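Local coordinates for surface layer protein (Geobacillus stearothermophilus, PDB 4UJ7) that binds calcium and probably self-assembles into the protein lattice that coats the bacterial cell, seen here in the fragment holding its domains 5 and 6, at residues 36-41 / 72-77; 150-155 / 179-184; 136-141 / 184-189. One frame throughout, in Å; residues are numbered along the deposited sequence. Where two conformers were deposited one is given.

Contact 1: 36-41 / 72-77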
ATOM      1  N   LYS A  36      -2.431  -6.366   0.623  1.00 14.34           N
ATOM      2  CA  LYS A  36      -1.758  -6.808   1.829  1.00 14.64           C
ATOM      3  C   LYS A  36      -2.200  -8.159   2.305  1.00 15.14           C
ATOM      4  O   LYS A  36      -3.384  -8.488   2.248  1.00 14.93           O
ATOM      5  CB  LYS A  36      -1.937  -5.793   2.947  1.00 16.98           C
ATOM      6  CG  LYS A  36      -1.076  -4.559   2.729  1.00 19.15           C
ATOM      7  CD  LYS A  36      -1.362  -3.518   3.786  1.00 20.28           C
ATOM      8  CE  LYS A  36      -0.395  -2.359   3.629  1.00 24.39           C
ATOM      9  NZ  LYS A  36      -0.857  -1.242   4.487  1.00 25.39           N
ATOM     10  N   VAL A  37      -1.222  -8.922   2.762  1.00 15.16           N
ATOM     11  CA  VAL A  37      -1.441 -10.229   3.367  1.00 15.69           C
ATOM     12  C   VAL A  37      -1.099 -10.118   4.844  1.00 16.06           C
ATOM     13  O   VAL A  37      -0.088  -9.509   5.209  1.00 15.56           O
ATOM     14  CB  VAL A  37      -0.515 -11.282   2.701  1.00 17.35           C
ATOM     15  CG1 VAL A  37      -0.337 -12.514   3.587  1.00 17.57           C
ATOM     16  CG2 VAL A  37      -1.056 -11.629   1.331  1.00 18.84           C
ATOM     17  N   THR A  38      -1.937 -10.719   5.689  1.00 15.46           N
ATOM     18  CA  THR A  38      -1.619 -10.857   7.118  0.50 15.07           C
ATOM     19  C   THR A  38      -1.882 -12.291   7.570  1.00 15.37           C
ATOM     20  O   THR A  38      -2.997 -12.783   7.473  1.00 15.43           O
ATOM     21  CB  THR A  38      -2.406  -9.893   8.031  0.50 15.72           C
ATOM     22  OG1 THR A  38      -2.324  -8.549   7.540  0.50 14.78           O
ATOM     23  CG2 THR A  38      -1.826  -9.915   9.446  0.50 16.62           C
ATOM     24  N   LEU A  39      -0.835 -12.949   8.054  1.00 14.71           N
ATOM     25  CA  LEU A  39      -0.939 -14.341   8.510  1.00 14.22           C
ATOM     26  C   LEU A  39      -1.502 -14.367   9.909  1.00 14.11           C
ATOM     27  O   LEU A  39      -1.025 -13.635  10.761  1.00 14.39           O
ATOM     28  CB  LEU A  39       0.440 -15.024   8.504  1.00 14.86           C
ATOM     29  CG  LEU A  39       1.202 -15.093   7.174  1.00 17.20           C
ATOM     30  CD1 LEU A  39       2.468 -15.919   7.318  1.00 16.83           C
ATOM     31  CD2 LEU A  39       0.354 -15.642   6.043  1.00 17.68           C
ATOM     32  N   LYS A  40      -2.538 -15.179  10.140  1.00 14.78           N
ATOM     33  CA  LYS A  40      -3.203 -15.225  11.440  1.00 15.77           C
ATOM     34  C   LYS A  40      -3.318 -16.638  12.003  1.00 15.72           C
ATOM     35  O   LYS A  40      -3.508 -17.597  11.272  1.00 15.52           O
ATOM     36  CB  LYS A  40      -4.583 -14.541  11.381  1.00 16.78           C
ATOM     37  CG  LYS A  40      -4.501 -13.041  11.110  1.00 18.38           C
ATOM     38  CD  LYS A  40      -5.866 -12.393  10.945  1.00 21.50           C
ATOM     39  CE  LYS A  40      -5.715 -10.913  10.636  1.00 22.85           C
ATOM     40  NZ  LYS A  40      -7.031 -10.209  10.536  1.00 26.91           N
ATOM     41  N   ASP A  41      -3.196 -16.745  13.318  1.00 16.89           N
ATOM     42  CA  ASP A  41      -3.418 -18.020  13.990  1.00 19.32           C
ATOM     43  C   ASP A  41      -4.905 -18.279  14.234  1.00 20.76           C
ATOM     44  O   ASP A  41      -5.759 -17.497  13.810  1.00 20.14           O
ATOM     45  CB  ASP A  41      -2.576 -18.164  15.270  1.00 20.15           C
ATOM     46  CG  ASP A  41      -2.969 -17.189  16.380  1.00 21.74           C
ATOM     47  OD1 ASP A  41      -4.097 -16.658  16.412  1.00 21.74           O
ATOM     48  OD2 ASP A  41      -2.105 -16.949  17.245  1.00 22.54           O
ATOM     49  N   GLN A  72       8.070 -12.515   8.488  1.00 14.04           N
ATOM     50  CA  GLN A  72       7.074 -11.542   8.930  1.00 14.52           C
ATOM     51  C   GLN A  72       5.708 -12.170   9.116  1.00 14.84           C
ATOM     52  O   GLN A  72       5.507 -13.321   8.734  1.00 15.33           O
ATOM     53  CB  GLN A  72       7.007 -10.384   7.927  1.00 15.01           C
ATOM     54  CG  GLN A  72       8.365  -9.694   7.782  1.00 16.21           C
ATOM     55  CD  GLN A  72       8.443  -8.557   6.785  1.00 17.23           C
ATOM     56  OE1 GLN A  72       9.479  -7.884   6.705  1.00 18.34           O
ATOM     57  NE2 GLN A  72       7.399  -8.339   6.007  1.00 17.35           N
ATOM     58  N   SER A  73       4.785 -11.416   9.701  1.00 15.57           N
ATOM     59  CA  SER A  73       3.384 -11.814   9.728  1.00 16.27           C
ATOM     60  C   SER A  73       2.549 -11.012   8.733  1.00 17.09           C
ATOM     61  O   SER A  73       1.402 -11.363   8.489  1.00 19.51           O
ATOM     62  CB  SER A  73       2.795 -11.692  11.145  1.00 17.27           C
ATOM     63  OG  SER A  73       2.953 -10.369  11.650  1.00 19.09           O
ATOM     64  N   GLU A  74       3.115  -9.942   8.170  1.00 16.34           N
ATOM     65  CA  GLU A  74       2.443  -9.068   7.198  1.00 17.29           C
ATOM     66  C   GLU A  74       3.353  -8.881   5.983  1.00 15.47           C
ATOM     67  O   GLU A  74       4.562  -8.652   6.143  1.00 15.91           O
ATOM     68  CB  GLU A  74       2.211  -7.682   7.815  1.00 20.89           C
ATOM     69  CG  GLU A  74       1.157  -7.633   8.920  1.00 26.97           C
ATOM     70  CD  GLU A  74       1.175  -6.348   9.734  1.00 30.63           C
ATOM     71  OE1 GLU A  74       2.209  -6.039  10.376  1.00 34.75           O
ATOM     72  OE2 GLU A  74       0.134  -5.656   9.760  1.00 35.95           O
ATOM     73  N   TYR A  75       2.762  -8.955   4.787  1.00 13.50           N
ATOM     74  CA  TYR A  75       3.485  -8.756   3.526  1.00 12.85           C
ATOM     75  C   TYR A  75       2.646  -7.957   2.545  1.00 12.55           C
ATOM     76  O   TYR A  75       1.401  -8.000   2.572  1.00 13.43           O
ATOM     77  CB  TYR A  75       3.777 -10.101   2.857  1.00 12.51           C
ATOM     78  CG  TYR A  75       4.641 -11.029   3.676  1.00 12.17           C
ATOM     79  CD1 TYR A  75       6.039 -10.930   3.647  1.00 12.70           C
ATOM     80  CD2 TYR A  75       4.054 -12.036   4.477  1.00 12.24           C
ATOM     81  CE1 TYR A  75       6.829 -11.779   4.415  1.00 12.58           C
ATOM     82  CE2 TYR A  75       4.846 -12.882   5.258  1.00 12.64           C
ATOM     83  CZ  TYR A  75       6.231 -12.764   5.198  1.00 12.73           C
ATOM     84  OH  TYR A  75       7.003 -13.602   5.950  1.00 12.91           O
ATOM     85  N   THR A  76       3.319  -7.248   1.644  1.00 11.81           N
ATOM     86  CA  THR A  76       2.672  -6.599   0.520  1.00 11.92           C
ATOM     87  C   THR A  76       2.921  -7.388  -0.749  1.00 11.74           C
ATOM     88  O   THR A  76       4.082  -7.721  -1.047  1.00 12.64           O
ATOM     89  CB  THR A  76       3.178  -5.162   0.349  1.00 12.62           C
ATOM     90  OG1 THR A  76       2.760  -4.405   1.488  1.00 14.28           O
ATOM     91  CG2 THR A  76       2.580  -4.528  -0.894  1.00 13.21           C
ATOM     92  N   VAL A  77       1.858  -7.720  -1.454  1.00 11.11           N
ATOM     93  CA  VAL A  77       1.942  -8.434  -2.742  1.00 12.06           C
ATOM     94  C   VAL A  77       1.752  -7.417  -3.859  1.00 12.31           C
ATOM     95  O   VAL A  77       0.828  -6.587  -3.823  1.00 13.06           O
ATOM     96  CB  VAL A  77       0.876  -9.551  -2.840  1.00 11.93           C
ATOM     97  CG1 VAL A  77       0.888 -10.193  -4.221  1.00 12.10           C
ATOM     98  CG2 VAL A  77       1.065 -10.584  -1.741  1.00 12.20           C
TER
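The antiparallel pairing of strands 32-41 and 74-81, in the four-stranded sheet of the first Big2 domain, has Val37 and Tyr75 as its hydrogen-bonded pair in this contact. The bond from Val37 N to Tyr75 O is 2.8 Å long and practically straight, with 179° at the hydrogen. Tyr75 N returns a bond of 2.9 Å to Val37 O, and the same oxygen takes a CA-H...O contact from Glu74. Leu39 N, still in its strand, bonds to Ser73 O at 2.8 Å, in the loop just before strand 74-81. The N-to-C directions of the two strand segments lie 154° apart, the slight twist expected of neighbouring antiparallel strands. The face carrying Val37 and Tyr75 is apolar. CG2 of Val37, anti to its own carbonyl carbon, meets Val77 CG2 at 3.9 Å, and Ile18 of strand 15-20 touches Val37 from the next strand. Leu39 stands at the edge of the Tyr75 ring, near its plane, with CD1 4.4 Å from CE2. Its hydroxyl helps to hold the ring: Gln72 N donates to Tyr75 OH at 3.0 Å, and the hydroxyl is also bonded to Gly49 O. A tyrosine that bonds to the backbone three residues before it is consistent with a tyrosine corner. Gln72 NE2 also donates a hydrogen bond of 2.9 Å to Glu74 O within the same segment. On the other face Thr38 and Glu74 lie side by side and point the same way, with Thr38 CG2 3.8 Å from Glu74 CG. Lys36 and Thr76 cross at an angle, Lys36 CG being the atom nearest Thr76 OG1. The extended chain of Lys36 then leads away, and its NZ is hydrogen-bonded to Asp119 O, in the calcium-binding loop of the second domain.

Contact 2: 150-155 / 179-184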
ATOM      1  N   VAL A 150      -5.776   2.527 -13.650  1.00 17.09           N
ATOM      2  CA  VAL A 150      -5.330   2.878 -15.003  1.00 17.21           C
ATOM      3  C   VAL A 150      -4.085   3.767 -15.017  1.00 18.32           C
ATOM      4  O   VAL A 150      -3.479   3.957 -16.058  1.00 19.95           O
ATOM      5  CB  VAL A 150      -6.471   3.479 -15.873  1.00 17.58           C
ATOM      6  CG1 VAL A 150      -7.564   2.442 -16.091  1.00 17.74           C
ATOM      7  CG2 VAL A 150      -7.026   4.751 -15.240  1.00 17.28           C
ATOM      8  N   GLY A 151      -3.679   4.298 -13.866  1.00 17.52           N
ATOM      9  CA  GLY A 151      -2.429   5.060 -13.815  1.00 18.63           C
ATOM     10  C   GLY A 151      -1.973   5.289 -12.390  1.00 18.97           C
ATOM     11  O   GLY A 151      -2.794   5.350 -11.479  1.00 21.23           O
ATOM     12  N   ASP A 152      -0.656   5.386 -12.203  1.00 20.16           N
ATOM     13  CA  ASP A 152      -0.070   5.825 -10.945  1.00 19.54           C
ATOM     14  C   ASP A 152       0.379   7.270 -11.148  1.00 20.25           C
ATOM     15  O   ASP A 152       1.332   7.540 -11.873  1.00 19.86           O
ATOM     16  CB  ASP A 152       1.099   4.898 -10.569  1.00 20.36           C
ATOM     17  CG  ASP A 152       1.797   5.304  -9.283  1.00 21.30           C
ATOM     18  OD1 ASP A 152       1.664   6.462  -8.865  1.00 21.02           O
ATOM     19  OD2 ASP A 152       2.514   4.460  -8.710  1.00 22.68           O
ATOM     20  N   ILE A 153      -0.334   8.201 -10.513  1.00 19.09           N
ATOM     21  CA  ILE A 153      -0.143   9.628 -10.727  1.00 19.44           C
ATOM     22  C   ILE A 153       0.578  10.298  -9.565  1.00 18.89           C
ATOM     23  O   ILE A 153       0.561  11.526  -9.431  1.00 20.24           O
ATOM     24  CB  ILE A 153      -1.483  10.377 -11.045  1.00 20.59           C
ATOM     25  CG1 ILE A 153      -2.485  10.319  -9.881  1.00 22.30           C
ATOM     26  CG2 ILE A 153      -2.099   9.848 -12.346  1.00 22.70           C
ATOM     27  CD1 ILE A 153      -3.610  11.336 -10.001  1.00 22.54           C
ATOM     28  N   THR A 154       1.255   9.495  -8.747  1.00 17.89           N
ATOM     29  CA  THR A 154       1.964  10.016  -7.565  1.00 17.66           C
ATOM     30  C   THR A 154       2.933  11.139  -7.890  1.00 18.78           C
ATOM     31  O   THR A 154       3.048  12.092  -7.119  1.00 18.63           O
ATOM     32  CB  THR A 154       2.701   8.891  -6.804  1.00 17.23           C
ATOM     33  OG1 THR A 154       1.797   7.802  -6.601  1.00 17.35           O
ATOM     34  CG2 THR A 154       3.173   9.379  -5.436  1.00 16.78           C
ATOM     35  N   ASN A 155       3.625  11.029  -9.022  1.00 19.39           N
ATOM     36  CA  ASN A 155       4.573  12.053  -9.421  1.00 21.49           C
ATOM     37  C   ASN A 155       3.913  13.356  -9.896  1.00 20.82           C
ATOM     38  O   ASN A 155       4.550  14.409  -9.904  1.00 22.27           O
ATOM     39  CB  ASN A 155       5.514  11.519 -10.493  1.00 22.53           C
ATOM     40  CG  ASN A 155       6.757  12.379 -10.652  1.00 24.26           C
ATOM     41  OD1 ASN A 155       7.312  12.888  -9.674  1.00 25.13           O
ATOM     42  ND2 ASN A 155       7.185  12.559 -11.888  1.00 26.46           N
ATOM     43  N   ASN A 179      13.829   4.962 -10.932  1.00 23.77           N
ATOM     44  CA  ASN A 179      13.493   3.984 -11.974  1.00 26.05           C
ATOM     45  C   ASN A 179      12.058   4.159 -12.486  1.00 26.20           C
ATOM     46  O   ASN A 179      11.384   3.182 -12.803  1.00 26.30           O
ATOM     47  CB  ASN A 179      13.721   2.534 -11.478  1.00 29.04           C
ATOM     48  CG  ASN A 179      15.027   2.363 -10.712  1.00 30.87           C
ATOM     49  OD1 ASN A 179      16.096   2.706 -11.203  1.00 32.14           O
ATOM     50  ND2 ASN A 179      14.936   1.834  -9.491  1.00 34.01           N
ATOM     51  N   GLY A 180      11.601   5.408 -12.542  1.00 25.22           N
ATOM     52  CA  GLY A 180      10.262   5.730 -13.023  1.00 25.15           C
ATOM     53  C   GLY A 180       9.124   5.533 -12.034  1.00 24.35           C
ATOM     54  O   GLY A 180       7.966   5.761 -12.390  1.00 27.88           O
ATOM     55  N   ASP A 181       9.426   5.101 -10.807  1.00 22.73           N
ATOM     56  CA  ASP A 181       8.394   4.896  -9.774  1.00 20.80           C
ATOM     57  C   ASP A 181       8.506   5.945  -8.667  1.00 18.72           C
ATOM     58  O   ASP A 181       9.598   6.185  -8.140  1.00 18.02           O
ATOM     59  CB  ASP A 181       8.494   3.504  -9.149  1.00 22.10           C
ATOM     60  CG  ASP A 181       7.399   3.248  -8.117  1.00 23.97           C
ATOM     61  OD1 ASP A 181       6.238   3.056  -8.521  1.00 25.47           O
ATOM     62  OD2 ASP A 181       7.696   3.248  -6.900  1.00 26.32           O
ATOM     63  N   THR A 182       7.380   6.558  -8.312  1.00 17.15           N
ATOM     64  CA  THR A 182       7.369   7.618  -7.300  1.00 16.65           C
ATOM     65  C   THR A 182       6.554   7.227  -6.061  1.00 15.80           C
ATOM     66  O   THR A 182       5.419   6.753  -6.183  1.00 16.41           O
ATOM     67  CB  THR A 182       6.807   8.927  -7.909  1.00 16.45           C
ATOM     68  OG1 THR A 182       7.649   9.336  -8.995  1.00 17.65           O
ATOM     69  CG2 THR A 182       6.740  10.053  -6.874  1.00 17.08           C
ATOM     70  N   VAL A 183       7.143   7.426  -4.876  1.00 15.20           N
ATOM     71  CA  VAL A 183       6.413   7.289  -3.600  1.00 15.16           C
ATOM     72  C   VAL A 183       6.465   8.642  -2.887  1.00 14.45           C
ATOM     73  O   VAL A 183       7.511   9.305  -2.893  1.00 14.28           O
ATOM     74  CB  VAL A 183       7.042   6.185  -2.715  1.00 15.74           C
ATOM     75  CG1 VAL A 183       6.326   6.061  -1.388  1.00 16.81           C
ATOM     76  CG2 VAL A 183       7.029   4.848  -3.456  1.00 16.15           C
ATOM     77  N   TYR A 184       5.352   9.070  -2.282  1.00 14.83           N
ATOM     78  CA  TYR A 184       5.398  10.280  -1.460  1.00 15.06           C
ATOM     79  C   TYR A 184       5.714   9.845  -0.023  1.00 15.23           C
ATOM     80  O   TYR A 184       4.965   9.061   0.575  1.00 16.41           O
ATOM     81  CB  TYR A 184       4.052  11.005  -1.515  1.00 15.73           C
ATOM     82  CG  TYR A 184       4.124  12.452  -1.967  1.00 16.27           C
ATOM     83  CD1 TYR A 184       4.758  13.418  -1.180  1.00 16.66           C
ATOM     84  CD2 TYR A 184       3.549  12.855  -3.181  1.00 16.83           C
ATOM     85  CE1 TYR A 184       4.828  14.745  -1.576  1.00 17.37           C
ATOM     86  CE2 TYR A 184       3.603  14.189  -3.587  1.00 18.00           C
ATOM     87  CZ  TYR A 184       4.243  15.132  -2.783  1.00 18.21           C
ATOM     88  OH  TYR A 184       4.313  16.462  -3.168  1.00 19.42           O
TER
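Thr154 and Asn155 pack against Thr182 where an Asx turn, closing strand 149-152 of the second Big2 domain, comes up beside strand 181-188. The two backbones do not pair, and their touching parts run 67° apart, so side chains of one segment pack on side chains and backbone of the other. Thr154 lays its CB and CG2 on the carbonyl of Thr182, with CB 3.5 Å from Thr182 O. Its CG2, anti to the backbone N, also meets Thr182 CG2 at 3.9 Å and comes within 3.8 Å of Tyr184 N. Asn155 and Thr182 cross at about a right angle, Asn155 CB resting 3.4 Å from Thr182 OG1; that hydroxyl is hydrogen-bonded to Thr177 OG1 on the adjacent strand. Asp152 sets the turn. Its OD1 takes two donors, Thr154 N at 3.1 Å nearly along the C-O axis and Thr154 OG1 at 2.6 Å on the syn side, and this double grip fixes the turn and probably helps keep the threonine against strand 181-188. Thr154 OG1 in turn accepts from Val140 N. The other oxygen, OD2, faces Asp181 OD1 at 4.0 Å, with the two carboxylate planes 83° apart. Such like charges would repel, but Lys139 NZ forms salt bridges to both and a hydrogen bond to Thr182 O; Lys32 of the first domain adds a second partner to Asp181. An alanine in place of Asp152 would probably leave Thr154 N and OG1 without their shared acceptor, free the turn to shift, and strip Lys139 of one of its carboxylates. Earlier in the strand, Val150 and Gly151 both face Ala142 in a classic beta bulge. At the far end of the contact, Tyr184 CD2 lies 4.2 Å from Thr154 CG2.

Contact 3: 136-141 / 184-189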
ATOM      1  N   VAL A 136       5.544   7.478   6.642  1.00 14.45           N
ATOM      2  CA  VAL A 136       4.367   6.988   5.941  1.00 14.78           C
ATOM      3  C   VAL A 136       4.718   7.053   4.471  1.00 15.13           C
ATOM      4  O   VAL A 136       5.444   7.945   4.034  1.00 14.44           O
ATOM      5  CB  VAL A 136       3.109   7.836   6.252  1.00 15.33           C
ATOM      6  CG1 VAL A 136       1.934   7.457   5.359  1.00 15.39           C
ATOM      7  CG2 VAL A 136       2.744   7.696   7.726  1.00 16.49           C
ATOM      8  N   GLN A 137       4.213   6.086   3.713  0.50 15.11           N
ATOM      9  CA  GLN A 137       4.425   6.038   2.279  0.50 15.27           C
ATOM     10  C   GLN A 137       3.097   6.060   1.561  0.50 15.01           C
ATOM     11  O   GLN A 137       2.206   5.261   1.871  0.50 15.22           O
ATOM     12  CB  GLN A 137       5.156   4.755   1.913  0.50 16.80           C
ATOM     13  CG  GLN A 137       6.634   4.793   2.222  0.50 18.28           C
ATOM     14  CD  GLN A 137       7.320   3.600   1.614  0.50 19.57           C
ATOM     15  OE1 GLN A 137       6.961   2.452   1.893  0.50 21.66           O
ATOM     16  NE2 GLN A 137       8.271   3.858   0.745  0.50 19.92           N
ATOM     17  N   LEU A 138       2.969   6.976   0.603  1.00 14.56           N
ATOM     18  CA  LEU A 138       1.712   7.179  -0.132  1.00 14.39           C
ATOM     19  C   LEU A 138       1.883   7.037  -1.634  1.00 14.41           C
ATOM     20  O   LEU A 138       2.911   7.426  -2.195  1.00 14.18           O
ATOM     21  CB  LEU A 138       1.172   8.598   0.136  1.00 15.28           C
ATOM     22  CG  LEU A 138       0.929   8.963   1.601  1.00 14.37           C
ATOM     23  CD1 LEU A 138       0.563  10.439   1.696  1.00 15.89           C
ATOM     24  CD2 LEU A 138      -0.138   8.093   2.265  1.00 15.15           C
ATOM     25  N   LYS A 139       0.864   6.469  -2.281  1.00 14.95           N
ATOM     26  CA  LYS A 139       0.729   6.579  -3.730  1.00 16.03           C
ATOM     27  C   LYS A 139      -0.658   7.137  -4.050  1.00 15.84           C
ATOM     28  O   LYS A 139      -1.579   7.049  -3.237  1.00 16.52           O
ATOM     29  CB  LYS A 139       0.944   5.226  -4.424  1.00 17.19           C
ATOM     30  CG  LYS A 139       2.415   4.895  -4.667  1.00 18.24           C
ATOM     31  CD  LYS A 139       2.529   3.523  -5.330  1.00 19.56           C
ATOM     32  CE  LYS A 139       3.963   3.241  -5.743  1.00 19.20           C
ATOM     33  NZ  LYS A 139       4.372   4.142  -6.841  1.00 19.38           N
ATOM     34  N   VAL A 140      -0.776   7.743  -5.224  1.00 16.89           N
ATOM     35  CA  VAL A 140      -2.076   8.190  -5.711  1.00 17.46           C
ATOM     36  C   VAL A 140      -2.342   7.529  -7.063  1.00 17.57           C
ATOM     37  O   VAL A 140      -1.538   7.664  -7.980  1.00 17.66           O
ATOM     38  CB  VAL A 140      -2.173   9.730  -5.816  1.00 18.13           C
ATOM     39  CG1 VAL A 140      -3.580  10.148  -6.237  1.00 18.93           C
ATOM     40  CG2 VAL A 140      -1.841  10.389  -4.476  1.00 18.30           C
ATOM     41  N   TYR A 141      -3.452   6.786  -7.149  1.00 17.73           N
ATOM     42  CA  TYR A 141      -3.852   6.105  -8.388  1.00 18.99           C
ATOM     43  C   TYR A 141      -5.015   6.773  -9.093  1.00 19.33           C
ATOM     44  O   TYR A 141      -5.940   7.287  -8.455  1.00 19.57           O
ATOM     45  CB  TYR A 141      -4.256   4.657  -8.102  1.00 19.35           C
ATOM     46  CG  TYR A 141      -3.159   3.811  -7.505  1.00 19.71           C
ATOM     47  CD1 TYR A 141      -2.100   3.369  -8.283  1.00 20.74           C
ATOM     48  CD2 TYR A 141      -3.181   3.474  -6.159  1.00 21.21           C
ATOM     49  CE1 TYR A 141      -1.084   2.598  -7.738  1.00 21.01           C
ATOM     50  CE2 TYR A 141      -2.176   2.711  -5.602  1.00 21.66           C
ATOM     51  CZ  TYR A 141      -1.138   2.278  -6.396  1.00 21.21           C
ATOM     52  OH  TYR A 141      -0.152   1.498  -5.845  1.00 23.94           O
ATOM     53  N   TYR A 184       5.352   9.070  -2.282  1.00 14.83           N
ATOM     54  CA  TYR A 184       5.398  10.280  -1.460  1.00 15.06           C
ATOM     55  C   TYR A 184       5.714   9.845  -0.023  1.00 15.23           C
ATOM     56  O   TYR A 184       4.965   9.061   0.575  1.00 16.41           O
ATOM     57  CB  TYR A 184       4.052  11.005  -1.515  1.00 15.73           C
ATOM     58  CG  TYR A 184       4.124  12.452  -1.967  1.00 16.27           C
ATOM     59  CD1 TYR A 184       4.758  13.418  -1.180  1.00 16.66           C
ATOM     60  CD2 TYR A 184       3.549  12.855  -3.181  1.00 16.83           C
ATOM     61  CE1 TYR A 184       4.828  14.745  -1.576  1.00 17.37           C
ATOM     62  CE2 TYR A 184       3.603  14.189  -3.587  1.00 18.00           C
ATOM     63  CZ  TYR A 184       4.243  15.132  -2.783  1.00 18.21           C
ATOM     64  OH  TYR A 184       4.313  16.462  -3.168  1.00 19.42           O
ATOM     65  N   VAL A 185       6.831  10.328   0.507  1.00 14.02           N
ATOM     66  CA  VAL A 185       7.345   9.867   1.795  1.00 13.69           C
ATOM     67  C   VAL A 185       7.115  10.958   2.823  1.00 14.11           C
ATOM     68  O   VAL A 185       7.557  12.103   2.650  1.00 14.63           O
ATOM     69  CB  VAL A 185       8.829   9.485   1.692  1.00 13.99           C
ATOM     70  CG1 VAL A 185       9.361   9.019   3.043  1.00 13.63           C
ATOM     71  CG2 VAL A 185       9.024   8.396   0.642  1.00 15.03           C
ATOM     72  N   ILE A 186       6.420  10.583   3.892  1.00 13.49           N
ATOM     73  CA  ILE A 186       6.072  11.510   4.969  1.00 13.02           C
ATOM     74  C   ILE A 186       6.941  11.182   6.190  1.00 13.45           C
ATOM     75  O   ILE A 186       7.010  10.025   6.619  1.00 14.40           O
ATOM     76  CB  ILE A 186       4.569  11.367   5.350  1.00 12.37           C
ATOM     77  CG1 ILE A 186       3.654  11.242   4.109  1.00 12.77           C
ATOM     78  CG2 ILE A 186       4.154  12.532   6.249  1.00 13.21           C
ATOM     79  CD1 ILE A 186       3.784  12.389   3.128  1.00 13.66           C
ATOM     80  N   THR A 187       7.598  12.190   6.759  1.00 13.26           N
ATOM     81  CA  THR A 187       8.446  11.981   7.944  1.00 13.61           C
ATOM     82  C   THR A 187       8.166  13.051   8.995  1.00 13.44           C
ATOM     83  O   THR A 187       7.618  14.111   8.680  1.00 13.39           O
ATOM     84  CB  THR A 187       9.932  12.032   7.574  1.00 14.21           C
ATOM     85  OG1 THR A 187      10.195  13.250   6.867  1.00 15.55           O
ATOM     86  CG2 THR A 187      10.349  10.815   6.707  1.00 14.90           C
ATOM     87  N   ASP A 188       8.529  12.767  10.243  1.00 13.75           N
ATOM     88  CA  ASP A 188       8.406  13.737  11.346  1.00 14.97           C
ATOM     89  C   ASP A 188       9.324  14.926  11.073  1.00 15.14           C
ATOM     90  O   ASP A 188      10.436  14.772  10.571  1.00 15.57           O
ATOM     91  CB  ASP A 188       8.804  13.061  12.654  1.00 15.92           C
ATOM     92  CG  ASP A 188       8.527  13.912  13.882  1.00 16.76           C
ATOM     93  OD1 ASP A 188       7.708  14.844  13.816  1.00 16.91           O
ATOM     94  OD2 ASP A 188       9.099  13.577  14.955  1.00 20.36           O
ATOM     95  N   ASN A 189       8.827  16.117  11.401  1.00 14.89           N
ATOM     96  CA  ASN A 189       9.626  17.345  11.370  1.00 15.98           C
ATOM     97  C   ASN A 189       9.412  18.140  12.651  1.00 16.01           C
ATOM     98  O   ASN A 189       8.861  19.237  12.628  1.00 17.82           O
ATOM     99  CB  ASN A 189       9.222  18.195  10.156  1.00 17.36           C
ATOM    100  CG  ASN A 189      10.113  19.416   9.972  1.00 18.90           C
ATOM    101  OD1 ASN A 189      11.285  19.406  10.346  1.00 19.51           O
ATOM    102  ND2 ASN A 189       9.556  20.470   9.384  1.00 21.69           N
TER
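Four backbone hydrogen bonds join Val136 with Ile186 and, two residues on along strand 135-144, Leu138 with Tyr184, in an antiparallel strand pairing of the second Big2 domain. Val136 N reaches Ile186 O at 2.9 Å. Ile186 N answers with a 2.8 Å bond to Val136 O, nearly straight at 175°. Around Leu138, its N donates to Tyr184 O and Tyr184 N donates to Leu138 O, each at 2.9 Å. In between, CA-H...O contacts from Val185 and Gln137 to Val136 O and Tyr184 O fill the non-hydrogen-bonded pair. Apolar contacts follow on the face carrying Val136, Leu138 and Ile186. Val136 and Ile186 meet through their branched carbons, CB to CB at 3.9 Å. CG1 of Ile186 is anti to its carbonyl carbon (chi1 -43°), on the side of the backbone N, and lies 4.0 Å from Leu138 CD1; the two chains cross at a slant. Leu138 CB also rests 4.1 Å from Tyr184 CB. A polar link ties the pairing to the calcium site: Gln137 N is bonded to Asp119 OD1, and Asp119 is a ligand of a bound calcium ion. Within the sheet, strand 135-144 pairs with strands 110-117, 149-152 and 181-188, and strand 171-178 lies beyond 181-188. Across the domain, Leu199 of strand 195-203 packs on Leu138 and Ile186, while Ile123 of strand 122-124 covers Val136 and Ile186.

Overall arrangement
Read from the N terminus, contact 1 comes first and closes a 30-residue loop, holding strands 52-55 and 61-65, within the first Big2 domain. The chain then passes into the second domain, where 136-141 opens contact 3 and 150-155 opens contact 2. Contact 2 closes at 179-184 and contact 3 at 184-189, so the smaller loop lies within the larger one and Tyr184 serves both. Contact 2 brings the turn after strand 149-152 against strand 181-188, which contact 3 pairs with strand 135-144; Lys139 joins the two contacts. Contact 1 touches neither; its centre is about 24 Å from that of contact 2 and 21 Å from that of contact 3.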